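Local atomic coordinates of tRNA (guanine-N(1)-)-methyltransferase (PDB entry 1OY5), a protein that probably transfers a methyl group from S-adenosyl-L-methionine to N1 of guanosine-37 in tRNA, working as a homodimer. Residues L11-H16 / I41-F46; E45-G50 / P67-E72; P84-T89 / R109-C114. All coordinates share one frame; numbering follows the deposited sequence.

Interaction 1 (L11-H16 / I41-F46); sequences LTIFPH and IDLREF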
loop_
_atom_site.group_PDB
_atom_site.type_symbol
_atom_site.label_atom_id
_atom_site.label_comp_id
_atom_site.label_asym_id
_atom_site.label_seq_id
_atom_site.Cartn_x
_atom_site.Cartn_y
_atom_site.Cartn_z
ATOM N N LEU A 11 -10.376 -8.444 8.644
ATOM C CA LEU A 11 -9.879 -9.111 9.845
ATOM C C LEU A 11 -8.515 -8.558 10.168
ATOM O O LEU A 11 -7.603 -8.716 9.419
ATOM C CB LEU A 11 -9.740 -10.623 9.643
ATOM C CG LEU A 11 -10.932 -11.543 9.863
ATOM C CD1 LEU A 11 -12.114 -11.057 9.062
ATOM C CD2 LEU A 11 -10.538 -12.953 9.454
ATOM N N THR A 12 -8.382 -7.989 11.349
ATOM C CA THR A 12 -7.155 -7.341 11.749
ATOM C C THR A 12 -7.107 -7.154 13.247
ATOM O O THR A 12 -8.140 -7.082 13.896
ATOM C CB THR A 12 -7.075 -5.966 11.094
ATOM O OG1 THR A 12 -6.071 -5.189 11.731
ATOM C CG2 THR A 12 -8.282 -5.161 11.411
ATOM N N ILE A 13 -5.907 -7.045 13.776
ATOM C CA ILE A 13 -5.695 -6.758 15.183
ATOM C C ILE A 13 -5.599 -5.252 15.357
ATOM O O ILE A 13 -5.503 -4.791 16.478
ATOM C CB ILE A 13 -4.439 -7.485 15.746
ATOM C CG1 ILE A 13 -3.149 -7.019 15.084
ATOM C CG2 ILE A 13 -4.557 -8.974 15.523
ATOM C CD1 ILE A 13 -1.917 -7.619 15.722
ATOM N N PHE A 14 -5.661 -4.495 14.252
ATOM C CA PHE A 14 -5.632 -3.026 14.281
ATOM C C PHE A 14 -6.878 -2.456 13.537
ATOM O O PHE A 14 -6.804 -1.793 12.493
ATOM C CB PHE A 14 -4.339 -2.452 13.709
ATOM C CG PHE A 14 -3.075 -2.911 14.433
ATOM C CD1 PHE A 14 -2.911 -2.714 15.798
ATOM C CD2 PHE A 14 -2.024 -3.518 13.724
ATOM C CE1 PHE A 14 -1.790 -3.159 16.411
ATOM C CE2 PHE A 14 -0.886 -3.946 14.354
ATOM C CZ PHE A 14 -0.769 -3.788 15.673
ATOM N N PRO A 15 -8.039 -2.724 14.106
ATOM C CA PRO A 15 -9.282 -2.231 13.525
ATOM C C PRO A 15 -9.201 -0.754 13.209
ATOM O O PRO A 15 -9.591 -0.369 12.127
ATOM C CB PRO A 15 -10.333 -2.448 14.654
ATOM C CG PRO A 15 -9.661 -3.332 15.750
ATOM C CD PRO A 15 -8.236 -3.503 15.356
ATOM N N HIS A 16 -8.750 0.064 14.146
ATOM C CA HIS A 16 -8.795 1.520 13.986
ATOM C C HIS A 16 -8.068 2.038 12.782
ATOM O O HIS A 16 -8.412 3.061 12.271
ATOM C CB HIS A 16 -8.366 2.214 15.294
ATOM C CG HIS A 16 -9.309 1.919 16.429
ATOM N ND1 HIS A 16 -9.472 2.752 17.519
ATOM C CD2 HIS A 16 -10.144 0.867 16.636
ATOM C CE1 HIS A 16 -10.364 2.235 18.345
ATOM N NE2 HIS A 16 -10.774 1.081 17.840
ATOM N N ILE A 41 -13.036 -5.865 11.556
ATOM C CA ILE A 41 -13.381 -6.936 12.499
ATOM C C ILE A 41 -12.135 -7.161 13.330
ATOM O O ILE A 41 -11.090 -7.542 12.845
ATOM C CB ILE A 41 -13.806 -8.242 11.762
ATOM C CG1 ILE A 41 -14.826 -7.981 10.654
ATOM C CG2 ILE A 41 -14.374 -9.210 12.737
ATOM C CD1 ILE A 41 -16.228 -7.685 11.137
ATOM N N ASP A 42 -12.260 -6.841 14.592
ATOM C CA ASP A 42 -11.216 -6.990 15.563
ATOM C C ASP A 42 -10.950 -8.452 15.934
ATOM O O ASP A 42 -11.800 -9.100 16.593
ATOM C CB ASP A 42 -11.635 -6.274 16.785
ATOM C CG ASP A 42 -10.510 -5.917 17.636
ATOM O OD1 ASP A 42 -10.741 -4.941 18.403
ATOM O OD2 ASP A 42 -9.399 -6.520 17.619
ATOM N N LEU A 43 -9.779 -8.946 15.515
ATOM C CA LEU A 43 -9.404 -10.355 15.773
ATOM C C LEU A 43 -9.450 -10.737 17.242
ATOM O O LEU A 43 -9.840 -11.849 17.598
ATOM C CB LEU A 43 -8.015 -10.697 15.270
ATOM C CG LEU A 43 -8.014 -11.458 13.970
ATOM C CD1 LEU A 43 -6.563 -11.662 13.550
ATOM C CD2 LEU A 43 -8.740 -12.806 14.102
ATOM N N ARG A 44 -9.040 -9.794 18.060
ATOM C CA ARG A 44 -9.036 -9.986 19.461
ATOM C C ARG A 44 -10.417 -10.301 20.051
ATOM O O ARG A 44 -10.489 -11.115 20.961
ATOM C CB ARG A 44 -8.380 -8.783 20.128
ATOM C CG ARG A 44 -6.913 -8.620 19.691
ATOM C CD ARG A 44 -6.334 -7.223 19.872
ATOM N NE ARG A 44 -7.150 -6.183 19.207
ATOM C CZ ARG A 44 -7.172 -4.926 19.620
ATOM N NH1 ARG A 44 -6.399 -4.536 20.653
ATOM N NH2 ARG A 44 -7.949 -4.048 19.028
ATOM N N GLU A 45 -11.496 -9.726 19.507
ATOM C CA GLU A 45 -12.831 -9.943 20.056
ATOM C C GLU A 45 -13.301 -11.295 19.689
ATOM O O GLU A 45 -14.331 -11.734 20.174
ATOM C CB GLU A 45 -13.887 -8.961 19.580
ATOM C CG GLU A 45 -13.479 -7.534 19.520
ATOM C CD GLU A 45 -13.714 -6.783 20.790
ATOM O OE1 GLU A 45 -13.073 -7.058 21.838
ATOM O OE2 GLU A 45 -14.527 -5.839 20.728
ATOM N N PHE A 46 -12.567 -11.973 18.826
ATOM C CA PHE A 46 -12.959 -13.315 18.415
ATOM C C PHE A 46 -12.009 -14.361 18.857
ATOM O O PHE A 46 -12.136 -15.469 18.414
ATOM C CB PHE A 46 -13.092 -13.414 16.907
ATOM C CG PHE A 46 -14.301 -12.748 16.378
ATOM C CD1 PHE A 46 -15.475 -13.450 16.245
ATOM C CD2 PHE A 46 -14.270 -11.407 16.034
ATOM C CE1 PHE A 46 -16.633 -12.844 15.779
ATOM C CE2 PHE A 46 -15.427 -10.765 15.554
ATOM C CZ PHE A 46 -16.627 -11.518 15.439
#
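Thr-12 is held at both its backbone polar atoms. Its N donates to Ile-41 O at 3.1 Å, lying nearly along that carbonyl's axis, while Leu-43 N donates to Thr-12 O at 3.0 Å, an almost straight bond (171° at the hydrogen) from above the carbonyl plane. Beyond this pair side chains take over. Pro-15 sets CG against the carboxylate of Asp-42, 3.3 Å from OD1, the two groups crossing obliquely. Ile-13 brings its CG2 branch across Leu-43, 3.9 Å from CB, hydrophobic chains suited to a buried place. Here strand 36-42, outermost in this chain's parallel sheet, pairs with strand 6-12 in the SPOUT-family methyltransferase fold, and the side chain of Leu-43 lies about 8 Å from Gly-115, which probably binds S-adenosyl-L-methionine. Arg-44 bends at its third torsion (-54°) and folds back to Asp-42: NE meets the syn lone pair of OD2 at 2.8 Å, near the guanidinium plane, and NH2 adds weak hydrogen bonds to both oxygens. The salt bridge is likely to keep the acid ionised and fixes the guanidinium's rotation; one face lies under Ile-13 O, close but not hydrogen-bonded. The turn itself is set by Thr-12, whose OG1, anti to the backbone N (165°), accepts from Phe-14 N at 2.6 Å in an ST turn, a role for which a short hydroxyl is apt. That hydroxyl is also hydrogen-bonded to Glu-143. Ile-13 CG1 sits 3.8 Å above the centre of the Phe-14 ring, which in turn meets the ring of Tyr-24 of the second subunit.

Interaction 2 (E45-G50 / P67-E72); sequences EFAPKG and PEPIYE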
loop_
_atom_site.group_PDB
_atom_site.type_symbol
_atom_site.label_atom_id
_atom_site.label_comp_id
_atom_site.label_asym_id
_atom_site.label_seq_id
_atom_site.Cartn_x
_atom_site.Cartn_y
_atom_site.Cartn_z
ATOM N N GLU A 45 -11.496 -9.726 19.507
ATOM C CA GLU A 45 -12.831 -9.943 20.056
ATOM C C GLU A 45 -13.301 -11.295 19.689
ATOM O O GLU A 45 -14.331 -11.734 20.174
ATOM C CB GLU A 45 -13.887 -8.961 19.580
ATOM C CG GLU A 45 -13.479 -7.534 19.520
ATOM C CD GLU A 45 -13.714 -6.783 20.790
ATOM O OE1 GLU A 45 -13.073 -7.058 21.838
ATOM O OE2 GLU A 45 -14.527 -5.839 20.728
ATOM N N PHE A 46 -12.567 -11.973 18.826
ATOM C CA PHE A 46 -12.959 -13.315 18.415
ATOM C C PHE A 46 -12.009 -14.361 18.857
ATOM O O PHE A 46 -12.136 -15.469 18.414
ATOM C CB PHE A 46 -13.092 -13.414 16.907
ATOM C CG PHE A 46 -14.301 -12.748 16.378
ATOM C CD1 PHE A 46 -15.475 -13.450 16.245
ATOM C CD2 PHE A 46 -14.270 -11.407 16.034
ATOM C CE1 PHE A 46 -16.633 -12.844 15.779
ATOM C CE2 PHE A 46 -15.427 -10.765 15.554
ATOM C CZ PHE A 46 -16.627 -11.518 15.439
ATOM N N ALA A 47 -11.047 -14.013 19.698
ATOM C CA ALA A 47 -10.099 -14.978 20.183
ATOM C C ALA A 47 -10.773 -15.764 21.344
ATOM O O ALA A 47 -11.009 -15.232 22.441
ATOM C CB ALA A 47 -8.840 -14.263 20.632
ATOM N N PRO A 48 -11.074 -17.027 21.095
ATOM C CA PRO A 48 -11.636 -17.903 22.116
ATOM C C PRO A 48 -10.933 -17.747 23.486
ATOM O O PRO A 48 -11.418 -16.995 24.324
ATOM C CB PRO A 48 -11.434 -19.305 21.498
ATOM C CG PRO A 48 -11.479 -19.092 20.052
ATOM C CD PRO A 48 -10.876 -17.743 19.819
ATOM N N LYS A 49 -9.838 -18.456 23.717
ATOM C CA LYS A 49 -9.058 -18.301 24.943
ATOM C C LYS A 49 -8.224 -16.995 24.947
ATOM O O LYS A 49 -7.064 -17.006 25.252
ATOM C CB LYS A 49 -8.134 -19.523 25.125
ATOM C CG LYS A 49 -8.605 -20.810 24.506
ATOM C CD LYS A 49 -7.553 -21.888 24.691
ATOM C CE LYS A 49 -7.254 -22.604 23.405
ATOM N NZ LYS A 49 -6.619 -23.931 23.666
ATOM N N GLY A 50 -8.849 -15.858 24.657
ATOM C CA GLY A 50 -8.179 -14.562 24.408
ATOM C C GLY A 50 -6.822 -14.418 23.691
ATOM O O GLY A 50 -6.206 -13.375 23.744
ATOM N N PRO A 67 -5.260 -20.004 14.143
ATOM C CA PRO A 67 -6.458 -20.331 13.348
ATOM C C PRO A 67 -7.802 -20.012 13.991
ATOM O O PRO A 67 -8.729 -19.533 13.316
ATOM C CB PRO A 67 -6.346 -21.843 13.155
ATOM C CG PRO A 67 -4.936 -22.186 13.545
ATOM C CD PRO A 67 -4.525 -21.206 14.569
ATOM N N GLU A 68 -7.934 -20.281 15.283
ATOM C CA GLU A 68 -9.257 -20.182 15.906
ATOM C C GLU A 68 -9.959 -18.865 15.653
ATOM O O GLU A 68 -11.073 -18.845 15.201
ATOM C CB GLU A 68 -9.182 -20.424 17.411
ATOM C CG GLU A 68 -8.597 -21.776 17.759
ATOM C CD GLU A 68 -7.118 -21.721 18.058
ATOM O OE1 GLU A 68 -6.725 -22.095 19.167
ATOM O OE2 GLU A 68 -6.368 -21.285 17.181
ATOM N N PRO A 69 -9.301 -17.762 15.993
ATOM C CA PRO A 69 -9.936 -16.442 15.944
ATOM C C PRO A 69 -10.338 -16.047 14.539
ATOM O O PRO A 69 -11.409 -15.462 14.329
ATOM C CB PRO A 69 -8.863 -15.514 16.521
ATOM C CG PRO A 69 -7.956 -16.395 17.240
ATOM C CD PRO A 69 -7.927 -17.696 16.514
ATOM N N ILE A 70 -9.490 -16.361 13.573
ATOM C CA ILE A 70 -9.841 -16.114 12.176
ATOM C C ILE A 70 -11.024 -16.985 11.731
ATOM O O ILE A 70 -11.890 -16.530 11.007
ATOM C CB ILE A 70 -8.624 -16.319 11.282
ATOM C CG1 ILE A 70 -7.594 -15.220 11.550
ATOM C CG2 ILE A 70 -9.029 -16.352 9.794
ATOM C CD1 ILE A 70 -6.318 -15.478 10.835
ATOM N N TYR A 71 -11.062 -18.241 12.152
ATOM C CA TYR A 71 -12.177 -19.129 11.766
ATOM C C TYR A 71 -13.486 -18.664 12.424
ATOM O O TYR A 71 -14.549 -18.634 11.810
ATOM C CB TYR A 71 -11.872 -20.584 12.124
ATOM C CG TYR A 71 -11.339 -21.368 10.961
ATOM C CD1 TYR A 71 -12.191 -21.838 9.965
ATOM C CD2 TYR A 71 -9.987 -21.639 10.842
ATOM C CE1 TYR A 71 -11.709 -22.564 8.889
ATOM C CE2 TYR A 71 -9.494 -22.362 9.769
ATOM C CZ TYR A 71 -10.371 -22.825 8.800
ATOM O OH TYR A 71 -9.881 -23.532 7.746
ATOM N N GLU A 72 -13.380 -18.298 13.685
ATOM C CA GLU A 72 -14.488 -17.717 14.426
ATOM C C GLU A 72 -14.984 -16.425 13.710
ATOM O O GLU A 72 -16.162 -16.232 13.485
ATOM C CB GLU A 72 -13.991 -17.373 15.832
ATOM C CG GLU A 72 -14.852 -17.831 16.982
ATOM C CD GLU A 72 -15.177 -19.291 16.926
ATOM O OE1 GLU A 72 -14.342 -20.095 17.383
ATOM O OE2 GLU A 72 -16.280 -19.628 16.424
#
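The irregular chain of 45-50, leaving a 3-10 segment at Phe-46, runs past the beginning of helix 67-81 and comes closest at Ala-47 and Pro-69, whose CA atoms are 4.5 Å apart. The backbones meet through a CH...O contact, Phe-46 O receiving Pro-69 CA at 3.4 Å (145° at the hydrogen). At the far end Lys-49 centres an inverse gamma turn. The CB of Phe-46 lies 3.7 Å from Pro-69 O; CG, anti to the carbonyl carbon (chi1 -74°), then carries the CD1 corner of the ring to the backbone carbonyl group of Glu-72. Such a contact joins the crossing from strand 36-42 toward the short antiparallel pair 53-54/64-65 to the helix that follows that pair. Ala-47 is small enough to let the backbone come near: its CB is 4.1 Å from Pro-69 CG. Pro-69 suits the early helix, where a missing N-H costs little, and offers a rigid apolar ring. Pro-48 lies almost at right angles to it and reaches over to Glu-68, its CG 3.7 Å from Glu-68 CB. Glu-68 thus lends aliphatic carbon here, while its carboxylate, the chain bent at its second torsion, pairs with Lys-66 in a salt bridge; Lys-49 NZ stays 4.9 Å from Glu-68 OE1, a long-range attraction at most. Glu-72 packs its CB by Phe-46 O and CB and brings OE1 near Pro-48 CG. Glu-72 also packs on Tyr-188 of the second subunit, and the Phe-46 ring meets Tyr-76 edge-to-face.

Interaction 3 (P84-T89 / R109-C114); sequences PFVLIT and RIMIIC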
loop_
_atom_site.group_PDB
_atom_site.type_symbol
_atom_site.label_atom_id
_atom_site.label_comp_id
_atom_site.label_asym_id
_atom_site.label_seq_id
_atom_site.Cartn_x
_atom_site.Cartn_y
_atom_site.Cartn_z
ATOM N N PRO A 84 -18.444 -14.810 2.492
ATOM C CA PRO A 84 -17.575 -13.910 1.762
ATOM C C PRO A 84 -16.549 -14.554 0.864
ATOM O O PRO A 84 -16.025 -15.639 1.155
ATOM C CB PRO A 84 -16.851 -13.219 2.897
ATOM C CG PRO A 84 -16.653 -14.275 3.822
ATOM C CD PRO A 84 -17.868 -15.150 3.802
ATOM N N PHE A 85 -16.223 -13.847 -0.210
ATOM C CA PHE A 85 -15.115 -14.236 -1.045
ATOM C C PHE A 85 -13.900 -13.894 -0.192
ATOM O O PHE A 85 -13.752 -12.747 0.206
ATOM C CB PHE A 85 -15.144 -13.406 -2.321
ATOM C CG PHE A 85 -14.015 -13.663 -3.222
ATOM C CD1 PHE A 85 -12.907 -12.847 -3.188
ATOM C CD2 PHE A 85 -14.039 -14.731 -4.096
ATOM C CE1 PHE A 85 -11.852 -13.075 -4.035
ATOM C CE2 PHE A 85 -12.990 -14.972 -4.973
ATOM C CZ PHE A 85 -11.909 -14.148 -4.958
ATOM N N VAL A 86 -13.055 -14.857 0.135
ATOM C CA VAL A 86 -12.002 -14.578 1.089
ATOM C C VAL A 86 -10.656 -14.269 0.474
ATOM O O VAL A 86 -10.079 -15.079 -0.262
ATOM C CB VAL A 86 -11.852 -15.729 2.134
ATOM C CG1 VAL A 86 -10.743 -15.404 3.161
ATOM C CG2 VAL A 86 -13.174 -15.974 2.836
ATOM N N LEU A 87 -10.137 -13.105 0.851
ATOM C CA LEU A 87 -8.859 -12.619 0.359
ATOM C C LEU A 87 -7.906 -12.426 1.545
ATOM O O LEU A 87 -8.312 -11.989 2.631
ATOM C CB LEU A 87 -9.125 -11.321 -0.361
ATOM C CG LEU A 87 -8.044 -10.471 -0.977
ATOM C CD1 LEU A 87 -7.250 -11.270 -2.001
ATOM C CD2 LEU A 87 -8.746 -9.306 -1.626
ATOM N N ILE A 88 -6.646 -12.819 1.351
ATOM C CA ILE A 88 -5.609 -12.731 2.372
ATOM C C ILE A 88 -4.460 -11.963 1.807
ATOM O O ILE A 88 -4.037 -12.217 0.690
ATOM C CB ILE A 88 -5.164 -14.155 2.839
ATOM C CG1 ILE A 88 -4.200 -14.095 4.019
ATOM C CG2 ILE A 88 -4.503 -14.929 1.724
ATOM C CD1 ILE A 88 -4.234 -15.365 4.914
ATOM N N THR A 89 -4.002 -10.976 2.564
ATOM C CA THR A 89 -2.814 -10.205 2.263
ATOM C C THR A 89 -1.832 -10.558 3.352
ATOM O O THR A 89 -2.081 -10.271 4.543
ATOM C CB THR A 89 -3.074 -8.720 2.411
ATOM O OG1 THR A 89 -3.492 -8.457 3.761
ATOM C CG2 THR A 89 -4.242 -8.242 1.563
ATOM N N ARG A 109 -19.564 -9.523 -1.338
ATOM C CA ARG A 109 -18.961 -9.679 -0.029
ATOM C C ARG A 109 -17.512 -10.115 -0.088
ATOM O O ARG A 109 -17.163 -11.151 -0.605
ATOM C CB ARG A 109 -19.758 -10.706 0.784
ATOM C CG ARG A 109 -20.936 -10.148 1.469
ATOM C CD ARG A 109 -21.999 -11.184 1.706
ATOM N NE ARG A 109 -22.788 -11.358 0.496
ATOM C CZ ARG A 109 -22.849 -12.473 -0.188
ATOM N NH1 ARG A 109 -22.182 -13.535 0.234
ATOM N NH2 ARG A 109 -23.565 -12.510 -1.299
ATOM N N ILE A 110 -16.659 -9.322 0.511
ATOM C CA ILE A 110 -15.241 -9.620 0.527
ATOM C C ILE A 110 -14.751 -9.520 1.949
ATOM O O ILE A 110 -15.072 -8.590 2.666
ATOM C CB ILE A 110 -14.497 -8.657 -0.378
ATOM C CG1 ILE A 110 -15.026 -8.780 -1.789
ATOM C CG2 ILE A 110 -13.058 -8.963 -0.380
ATOM C CD1 ILE A 110 -14.465 -7.818 -2.737
ATOM N N MET A 111 -14.016 -10.538 2.359
ATOM C CA MET A 111 -13.397 -10.573 3.651
ATOM C C MET A 111 -11.920 -10.600 3.350
ATOM O O MET A 111 -11.476 -11.401 2.518
ATOM C CB MET A 111 -13.816 -11.825 4.411
ATOM C CG MET A 111 -12.895 -12.190 5.570
ATOM S SD MET A 111 -13.423 -13.597 6.524
ATOM C CE MET A 111 -14.511 -12.926 7.427
ATOM N N ILE A 112 -11.165 -9.729 3.998
ATOM C CA ILE A 112 -9.731 -9.646 3.814
ATOM C C ILE A 112 -9.072 -9.945 5.137
ATOM O O ILE A 112 -9.282 -9.249 6.107
ATOM C CB ILE A 112 -9.333 -8.253 3.370
ATOM C CG1 ILE A 112 -10.017 -7.881 2.069
ATOM C CG2 ILE A 112 -7.841 -8.176 3.199
ATOM C CD1 ILE A 112 -9.830 -6.411 1.732
ATOM N N ILE A 113 -8.277 -10.999 5.168
ATOM C CA ILE A 113 -7.590 -11.416 6.371
ATOM C C ILE A 113 -6.235 -10.732 6.341
ATOM O O ILE A 113 -5.453 -11.035 5.456
ATOM C CB ILE A 113 -7.395 -12.946 6.375
ATOM C CG1 ILE A 113 -8.743 -13.662 6.319
ATOM C CG2 ILE A 113 -6.679 -13.388 7.635
ATOM C CD1 ILE A 113 -8.664 -15.120 6.211
ATOM N N CYS A 114 -5.964 -9.834 7.308
ATOM C CA CYS A 114 -4.727 -9.090 7.321
ATOM C C CYS A 114 -3.637 -9.887 8.018
ATOM O O CYS A 114 -3.731 -10.161 9.168
ATOM C CB CYS A 114 -4.910 -7.716 7.972
ATOM S SG CYS A 114 -6.037 -6.603 7.115
#
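Strands 85-89 and 109-114 run parallel, their axes 25° apart, and are laced by five backbone hydrogen bonds from Phe-85 N to Arg-109 O through Thr-89 N to Ile-113 O; Leu-87 lies at the middle, its N 2.7 Å from Met-111 O. On one face are Val-86, Ile-88, Met-111 and Ile-113. Ile-113 holds CG1 beside its backbone N (chi1 -60°) and extends it, so that CD1 reaches Val-86 CG1 at 3.7 Å, while its CB meets Ile-88 CG1 at 4.1 Å and CG2 lies near Ile-88 CD1; beta-branched valine and isoleucine favour strands and fill this buried layer. Leu-11 and Ile-70 also pack against Ile-113. Pro-84, just before the strand, lies alongside Met-111, CB to CB at 3.7 Å. An alanine in place of Ile-113 would remove CG1, CG2 and CD1 and would probably loosen its packing against Val-86, Ile-88, Leu-11 and Ile-70. The other face carries Leu-87, whose CD2 lies beside Ile-112 CG1 at 4.2 Å, and Thr-89, whose CG2 meets Ile-112 CG2 while its OG1 is hydrogen-bonded to Gly-142 O. The pair forms a beta-alpha-beta crossover through helix 98-105, and Cys-114 leads directly into Gly-115, which probably binds S-adenosyl-L-methionine. Helix 67-81 covers the Val-86 and Ile-113 face, helix 143-155 packs on Thr-89, Ile-112 and Cys-114, and strands 6-12 and 130-131 flank the pair within the sheet.

Overall arrangement
From the N terminus, interaction 1 comes first, closing the excursion through helices 15-21 and 25-33 that returns strand 36-42 to the side of strand 6-12. Interaction 2 starts on the last two residues of segment 41-46, Glu-45 and Phe-46, and closes the loop bearing strands 53-54 and 64-65. After helix 67-81, interaction 3 closes the crossover through helix 98-105. The first two loops join at the shared residues and the third follows in series; none nests in another. In space they converge: Leu-11 of interaction 1 hydrogen-bonds through its backbone to strand 109-114, placing interactions 1 and 3 in one sheet, while Ile-70 of helix 67-81 touches Leu-11, Leu-43 and Ile-113, tying interaction 2 to both.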